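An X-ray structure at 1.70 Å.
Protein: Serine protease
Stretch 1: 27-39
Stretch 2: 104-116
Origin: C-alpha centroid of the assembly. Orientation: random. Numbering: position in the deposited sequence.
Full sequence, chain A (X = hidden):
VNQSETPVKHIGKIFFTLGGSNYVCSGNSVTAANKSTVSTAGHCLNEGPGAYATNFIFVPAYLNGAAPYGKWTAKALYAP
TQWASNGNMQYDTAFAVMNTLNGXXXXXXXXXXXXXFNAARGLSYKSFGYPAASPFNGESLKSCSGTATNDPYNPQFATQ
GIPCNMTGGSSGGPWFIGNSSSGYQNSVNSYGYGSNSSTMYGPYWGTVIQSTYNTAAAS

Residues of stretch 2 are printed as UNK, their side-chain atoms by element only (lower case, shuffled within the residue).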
ATOM      1  N   GLY A  27      -3.226   1.863   2.327  1.00 15.72           N
ATOM      2  CA  GLY A  27      -3.570   0.790   1.408  1.00 15.61           C
ATOM      3  C   GLY A  27      -4.582   1.218   0.369  1.00 15.61           C
ATOM      4  O   GLY A  27      -5.024   2.372   0.346  1.00 14.97           O
ATOM      5  N   ASN A  28      -4.954   0.274  -0.491  1.00 15.50           N
ATOM      6  CA  ASN A  28      -5.826   0.581  -1.616  1.00 15.52           C
ATOM      7  C   ASN A  28      -6.699  -0.602  -1.988  1.00 15.53           C
ATOM      8  O   ASN A  28      -6.215  -1.735  -2.066  1.00 15.41           O
ATOM      9  CB  ASN A  28      -4.971   0.992  -2.819  1.00 15.35           C
ATOM     10  CG  ASN A  28      -5.786   1.589  -3.940  1.00 15.92           C
ATOM     11  OD1 ASN A  28      -6.628   2.461  -3.719  1.00 16.92           O
ATOM     12  ND2 ASN A  28      -5.522   1.140  -5.157  1.00 16.34           N
ATOM     13  N   SER A  29      -7.987  -0.337  -2.212  1.00 15.90           N
ATOM     14  CA  SER A  29      -8.897  -1.348  -2.735  1.00 16.46           C
ATOM     15  C   SER A  29      -8.534  -1.632  -4.195  1.00 16.60           C
ATOM     16  O   SER A  29      -8.556  -0.730  -5.036  1.00 16.49           O
ATOM     17  CB  SER A  29     -10.352  -0.883  -2.615  1.00 16.67           C
ATOM     18  OG  SER A  29     -11.240  -1.828  -3.201  1.00 16.97           O
ATOM     19  N   VAL A  30      -8.171  -2.881  -4.481  1.00 17.03           N
ATOM     20  CA  VAL A  30      -7.766  -3.268  -5.839  1.00 17.20           C
ATOM     21  C   VAL A  30      -8.743  -4.272  -6.433  1.00 17.65           C
ATOM     22  O   VAL A  30      -9.326  -5.086  -5.714  1.00 17.57           O
ATOM     23  CB  VAL A  30      -6.312  -3.812  -5.912  1.00 16.87           C
ATOM     24  CG1 VAL A  30      -5.311  -2.694  -5.622  1.00 17.07           C
ATOM     25  CG2 VAL A  30      -6.092  -4.996  -4.963  1.00 16.98           C
ATOM     26  N   THR A  31      -8.925  -4.195  -7.747  1.00 18.19           N
ATOM     27  CA  THR A  31      -9.884  -5.059  -8.426  1.00 18.79           C
ATOM     28  C   THR A  31      -9.495  -6.518  -8.214  1.00 18.92           C
ATOM     29  O   THR A  31      -8.325  -6.871  -8.294  1.00 19.12           O
ATOM     30  CB  THR A  31      -9.980  -4.728  -9.923  1.00 18.90           C
ATOM     31  OG1 THR A  31     -10.230  -3.323 -10.081  1.00 21.25           O
ATOM     32  CG2 THR A  31     -11.106  -5.509 -10.574  1.00 17.89           C
ATOM     33  N   ALA A  32     -10.491  -7.346  -7.916  1.00 18.99           N
ATOM     34  CA  ALA A  32     -10.271  -8.746  -7.576  1.00 19.28           C
ATOM     35  C   ALA A  32     -11.603  -9.471  -7.609  1.00 19.32           C
ATOM     36  O   ALA A  32     -12.627  -8.900  -7.229  1.00 19.40           O
ATOM     37  CB  ALA A  32      -9.654  -8.862  -6.188  1.00 19.02           C
ATOM     38  N   ALA A  33     -11.588 -10.731  -8.047  1.00 19.78           N
ATOM     39  CA  ALA A  33     -12.808 -11.541  -8.109  1.00 19.98           C
ATOM     40  C   ALA A  33     -13.579 -11.560  -6.786  1.00 20.16           C
ATOM     41  O   ALA A  33     -14.812 -11.549  -6.787  1.00 20.35           O
ATOM     42  CB  ALA A  33     -12.490 -12.956  -8.565  1.00 20.08           C
ATOM     43  N   ASN A  34     -12.858 -11.569  -5.662  1.00 20.14           N
ATOM     44  CA  ASN A  34     -13.499 -11.593  -4.346  1.00 20.28           C
ATOM     45  C   ASN A  34     -14.096 -10.254  -3.881  1.00 20.28           C
ATOM     46  O   ASN A  34     -14.772 -10.197  -2.846  1.00 20.16           O
ATOM     47  CB  ASN A  34     -12.561 -12.183  -3.278  1.00 20.41           C
ATOM     48  CG  ASN A  34     -11.277 -11.376  -3.082  1.00 20.44           C
ATOM     49  OD1 ASN A  34     -11.176 -10.211  -3.476  1.00 20.60           O
ATOM     50  ND2 ASN A  34     -10.289 -12.005  -2.458  1.00 20.50           N
ATOM     51  N   LYS A  35     -13.833  -9.194  -4.649  1.00 20.13           N
ATOM     52  CA  LYS A  35     -14.292  -7.828  -4.347  1.00 20.00           C
ATOM     53  C   LYS A  35     -13.906  -7.353  -2.943  1.00 19.63           C
ATOM     54  O   LYS A  35     -14.580  -6.492  -2.357  1.00 19.19           O
ATOM     55  CB  LYS A  35     -15.805  -7.703  -4.551  1.00 20.23           C
ATOM     56  CG  LYS A  35     -16.254  -7.837  -5.999  1.00 21.20           C
ATOM     57  CD  LYS A  35     -17.760  -7.722  -6.091  1.00 24.33           C
ATOM     58  CE  LYS A  35     -18.231  -7.729  -7.530  1.00 26.10           C
ATOM     59  NZ  LYS A  35     -19.636  -7.255  -7.626  1.00 28.59           N
ATOM     60  N   SER A  36     -12.811  -7.903  -2.424  1.00 19.20           N
ATOM     61  CA  SER A  36     -12.439  -7.730  -1.022  1.00 19.08           C
ATOM     62  C   SER A  36     -10.947  -7.494  -0.810  1.00 18.83           C
ATOM     63  O   SER A  36     -10.471  -7.501   0.332  1.00 19.06           O
ATOM     64  CB  SER A  36     -12.857  -8.971  -0.226  1.00 19.26           C
ATOM     65  OG  SER A  36     -14.259  -9.153  -0.269  1.00 20.92           O
ATOM     66  N   THR A  37     -10.210  -7.287  -1.899  1.00 18.29           N
ATOM     67  CA  THR A  37      -8.749  -7.263  -1.830  1.00 17.81           C
ATOM     68  C   THR A  37      -8.189  -5.852  -1.677  1.00 17.72           C
ATOM     69  O   THR A  37      -8.629  -4.918  -2.352  1.00 17.37           O
ATOM     70  CB  THR A  37      -8.115  -7.999  -3.037  1.00 18.14           C
ATOM     71  OG1 THR A  37      -8.647  -9.328  -3.098  1.00 17.90           O
ATOM     72  CG2 THR A  37      -6.594  -8.091  -2.907  1.00 17.99           C
ATOM     73  N   VAL A  38      -7.220  -5.731  -0.769  1.00 17.11           N
ATOM     74  CA  VAL A  38      -6.555  -4.469  -0.451  1.00 16.96           C
ATOM     75  C   VAL A  38      -5.057  -4.647  -0.652  1.00 16.55           C
ATOM     76  O   VAL A  38      -4.452  -5.564  -0.097  1.00 16.61           O
ATOM     77  CB  VAL A  38      -6.836  -4.031   1.015  1.00 16.78           C
ATOM     78  CG1 VAL A  38      -5.941  -2.852   1.424  1.00 17.45           C
ATOM     79  CG2 VAL A  38      -8.306  -3.668   1.191  1.00 17.52           C
ATOM     80  N   SER A  39      -4.456  -3.769  -1.449  1.00 16.23           N
ATOM     81  CA  SER A  39      -3.014  -3.789  -1.644  1.00 15.80           C
ATOM     82  C   SER A  39      -2.318  -2.945  -0.575  1.00 16.04           C
ATOM     83  O   SER A  39      -2.838  -1.913  -0.148  1.00 15.91           O
ATOM     84  CB  SER A  39      -2.668  -3.239  -3.018  1.00 15.88           C
ATOM     85  OG  SER A  39      -3.093  -1.893  -3.101  1.00 14.88           O
ATOM     86  N   UNK A 104     -21.884  -6.495   3.037  1.00 26.41           N
ATOM     87  CA  UNK A 104     -21.388  -5.904   1.796  1.00 25.70           C
ATOM     88  C   UNK A 104     -19.905  -6.183   1.572  1.00 24.97           C
ATOM     89  O   UNK A 104     -19.129  -6.221   2.524  1.00 24.71           O
ATOM     90  c   UNK A 104     -21.606  -4.392   1.802  1.00 25.90           C
ATOM     91  n   UNK A 104     -23.483  -1.938   0.400  1.00 30.29           N
ATOM     92  o   UNK A 104     -22.984  -1.713   2.579  1.00 30.50           O
ATOM     93  c   UNK A 104     -23.172  -2.430   1.593  1.00 29.11           C
ATOM     94  c   UNK A 104     -23.055  -3.939   1.690  1.00 27.17           C
ATOM     95  N   UNK A 105     -19.524  -6.365   0.309  1.00 24.25           N
ATOM     96  CA  UNK A 105     -18.118  -6.523  -0.077  1.00 23.53           C
ATOM     97  C   UNK A 105     -17.470  -5.155  -0.315  1.00 22.60           C
ATOM     98  O   UNK A 105     -18.103  -4.246  -0.852  1.00 22.12           O
ATOM     99  c   UNK A 105     -20.055  -9.693  -2.646  1.00 31.12           C
ATOM    100  c   UNK A 105     -17.996  -7.406  -1.328  1.00 23.99           C
ATOM    101  c   UNK A 105     -18.260  -8.899  -1.057  1.00 25.31           C
ATOM    102  c   UNK A 105     -18.561  -9.681  -2.332  1.00 29.23           C
ATOM    103  n   UNK A 105     -20.392 -10.579  -3.803  1.00 33.06           N
ATOM    104  N   UNK A 106     -16.207  -5.017   0.087  1.00 21.64           N
ATOM    105  CA  UNK A 106     -15.515  -3.723   0.059  1.00 21.21           C
ATOM    106  C   UNK A 106     -15.621  -2.977  -1.275  1.00 21.15           C
ATOM    107  O   UNK A 106     -15.965  -1.790  -1.302  1.00 21.21           O
ATOM    108  c   UNK A 106     -14.047  -3.886   0.475  1.00 20.90           C
ATOM    109  c   UNK A 106     -11.720  -3.028   0.682  1.00 20.19           C
ATOM    110  c   UNK A 106     -13.591  -1.606   1.489  1.00 19.15           C
ATOM    111  c   UNK A 106     -13.155  -2.637   0.453  1.00 20.22           C
ATOM    112  N   UNK A 107     -15.325  -3.674  -2.371  1.00 21.14           N
ATOM    113  CA  UNK A 107     -15.308  -3.057  -3.697  1.00 21.12           C
ATOM    114  C   UNK A 107     -16.692  -2.610  -4.163  1.00 21.49           C
ATOM    115  O   UNK A 107     -16.809  -1.696  -4.981  1.00 21.34           O
ATOM    116  c   UNK A 107     -14.668  -3.997  -4.716  1.00 20.95           C
ATOM    117  N   UNK A 108     -17.736  -3.247  -3.634  1.00 21.65           N
ATOM    118  CA  UNK A 108     -19.107  -2.838  -3.930  1.00 22.08           C
ATOM    119  C   UNK A 108     -19.458  -1.514  -3.256  1.00 21.88           C
ATOM    120  O   UNK A 108     -20.326  -0.780  -3.738  1.00 22.40           O
ATOM    121  o   UNK A 108     -19.910  -4.847  -5.737  1.00 25.20           O
ATOM    122  c   UNK A 108     -20.105  -3.926  -3.527  1.00 22.36           C
ATOM    123  o   UNK A 108     -20.487  -6.205  -4.114  1.00 25.52           O
ATOM    124  c   UNK A 108     -20.167  -5.073  -4.532  1.00 23.79           C
ATOM    125  N   UNK A 109     -18.769  -1.213  -2.156  1.00 21.12           N
ATOM    126  CA  UNK A 109     -18.993   0.020  -1.399  1.00 20.63           C
ATOM    127  C   UNK A 109     -18.088   1.159  -1.877  1.00 20.28           C
ATOM    128  O   UNK A 109     -18.556   2.285  -2.065  1.00 20.43           O
ATOM    129  c   UNK A 109     -18.828  -0.207   0.129  1.00 20.48           C
ATOM    130  c   UNK A 109     -19.718  -1.347   0.596  1.00 20.70           C
ATOM    131  c   UNK A 109     -19.140   1.074   0.924  1.00 20.49           C
ATOM    132  N   UNK A 110     -16.803   0.869  -2.085  1.00 19.63           N
ATOM    133  CA  UNK A 110     -15.825   1.933  -2.378  1.00 19.55           C
ATOM    134  C   UNK A 110     -15.156   1.859  -3.757  1.00 19.46           C
ATOM    135  O   UNK A 110     -14.324   2.704  -4.092  1.00 19.55           O
ATOM    136  c   UNK A 110     -15.365   2.235   0.092  1.00 19.85           C
ATOM    137  c   UNK A 110     -14.732   2.037  -1.273  1.00 19.68           C
ATOM    138  c   UNK A 110     -13.823   0.807  -1.276  1.00 18.97           C
ATOM    139  N   UNK A 111     -15.519   0.857  -4.552  1.00 19.46           N
ATOM    140  CA  UNK A 111     -14.875   0.650  -5.846  1.00 19.05           C
ATOM    141  C   UNK A 111     -13.482   0.072  -5.664  1.00 19.13           C
ATOM    142  O   UNK A 111     -13.115  -0.348  -4.564  1.00 18.72           O
ATOM    143  N   UNK A 112     -12.709   0.057  -6.744  1.00 19.28           N
ATOM    144  CA  UNK A 112     -11.367  -0.516  -6.719  1.00 19.23           C
ATOM    145  C   UNK A 112     -10.520  -0.030  -7.890  1.00 19.31           C
ATOM    146  O   UNK A 112     -11.047   0.429  -8.910  1.00 19.57           O
ATOM    147  c   UNK A 112     -11.443  -2.046  -6.722  1.00 19.36           C
ATOM    148  o   UNK A 112     -12.028  -2.521  -7.922  1.00 20.18           O
ATOM    149  N   UNK A 113      -9.203  -0.127  -7.727  1.00 18.69           N
ATOM    150  CA  UNK A 113      -8.260   0.237  -8.774  1.00 18.43           C
ATOM    151  C   UNK A 113      -7.858  -0.989  -9.572  1.00 18.42           C
ATOM    152  O   UNK A 113      -7.663  -2.068  -9.008  1.00 18.91           O
ATOM    153  o   UNK A 113      -7.288   2.002  -7.409  1.00 17.41           O
ATOM    154  c   UNK A 113      -6.997   0.842  -8.165  1.00 18.21           C
ATOM    155  N   UNK A 114      -7.715  -0.817 -10.883  1.00 18.28           N
ATOM    156  CA  UNK A 114      -7.066  -1.827 -11.708  1.00 18.18           C
ATOM    157  C   UNK A 114      -5.606  -1.948 -11.311  1.00 18.29           C
ATOM    158  O   UNK A 114      -5.032  -1.016 -10.730  1.00 17.98           O
ATOM    159  N   UNK A 115      -5.013  -3.101 -11.606  1.00 18.45           N
ATOM    160  CA  UNK A 115      -3.601  -3.349 -11.307  1.00 18.47           C
ATOM    161  C   UNK A 115      -2.804  -3.693 -12.560  1.00 18.45           C
ATOM    162  O   UNK A 115      -3.362  -4.187 -13.545  1.00 18.77           O
ATOM    163  c   UNK A 115      -3.408  -4.464 -10.233  1.00 18.61           C
ATOM    164  c   UNK A 115      -3.862  -3.976  -8.867  1.00 18.88           C
ATOM    165  c   UNK A 115      -4.135  -5.755 -10.622  1.00 19.34           C
ATOM    166  N   UNK A 116      -1.501  -3.416 -12.516  1.00 18.13           N
ATOM    167  CA  UNK A 116      -0.576  -3.785 -13.581  1.00 18.25           C
ATOM    168  C   UNK A 116       0.644  -4.483 -13.005  1.00 17.99           C
ATOM    169  O   UNK A 116       1.166  -4.078 -11.960  1.00 17.73           O
ATOM    170  c   UNK A 116      -1.200  -1.862 -15.188  1.00 19.69           C
ATOM    171  c   UNK A 116      -1.697  -2.680 -16.370  1.00 22.26           C
ATOM    172  n   UNK A 116      -2.894  -2.350 -16.848  1.00 22.83           N
ATOM    173  o   UNK A 116      -1.012  -3.585 -16.858  1.00 23.62           O
ATOM    174  c   UNK A 116      -0.116  -2.556 -14.373  1.00 18.62           C
TER
HETATM  175  O   HOH W   1     -17.354 -11.378  -5.241  1.00 42.23           O
HETATM  176  O   HOH W   2     -15.182  -7.296   1.683  1.00 21.95           O

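Position 104 carries three carbons, the third bearing one oxygen and one nitrogen, and stays out of reach of stretch 1; the length and terminal amide fit Gln 104. At position 105 four carbons run in a row to a nitrogen, an unbranched amine: Lys 105. Its CB lies 3.9 Å from Lys 35 CB, and it occupies the N-cap position of the helix that follows.

Position 106 has four carbons forked at the second, which is leucine. Leu 106 points its CA-to-CB bond sideways, yet its CD2 packs 3.5 Å from Val 38 CG2. Its backbone N is 3.3 Å from Lys 35 O, but the angle is poor; a water instead accepts from Leu 106 N (3.0 Å to the water O) and donates to Ser 36 OG (2.8 Å). Position 107 shows a single carbon, 3.9 Å from Lys 35 CB, and is Ala 107. Its N donates to Lys 35 O at 2.9 Å and 172°, nearly linear.

Position 108 has two carbons, the second carrying two oxygens. One oxygen is 3.1 Å from Lys 35 NZ, the charge pairing expected of a carboxylate: Asp 108, whose OD1 forms the salt bridge. Position 109 has one carbon carrying two more and makes no contact; this is Val 109. Position 110 repeats that fork, with a methyl 4.1 Å from Ser 29 CB, and is Val 110.

Position 111 has no side-chain atoms and a phi of 74°, a value that favours glycine. Gly 111 is the first residue to leave helical geometry, and its O accepts from Ser 29 OG at 2.8 Å.

Positions 112 and 113 each have one carbon then one oxygen, with no further branch. The oxygen at 112 lies 2.9 Å from Thr 31 OG1, a hydroxyl pair in which either could donate: Ser 112. That at 113 accepts from Asn 28 ND2 at 3.0 Å and 169°, giving Ser 113.

Position 114 has no side chain: Gly 114. Position 115 has one carbon carrying two, one of them 3.8 Å from Val 30 CG1, hence Val 115. Position 116 has three carbons ending in oxygen and nitrogen, free of stretch 1: Gln 116.

The contact has two anchors. Ser 113 N donates to Ser 29 O and Thr 31 N to Ser 113 O, both at 2.8 Å, making a single beta bridge between Val 30 and Ser 113. At the other anchor, Lys 35 binds the helix start through its O and Asp 108 through NZ. Together the stretches bury 710 Å².

Stretch 2 (104-116) QKLADVVGSSGVQ
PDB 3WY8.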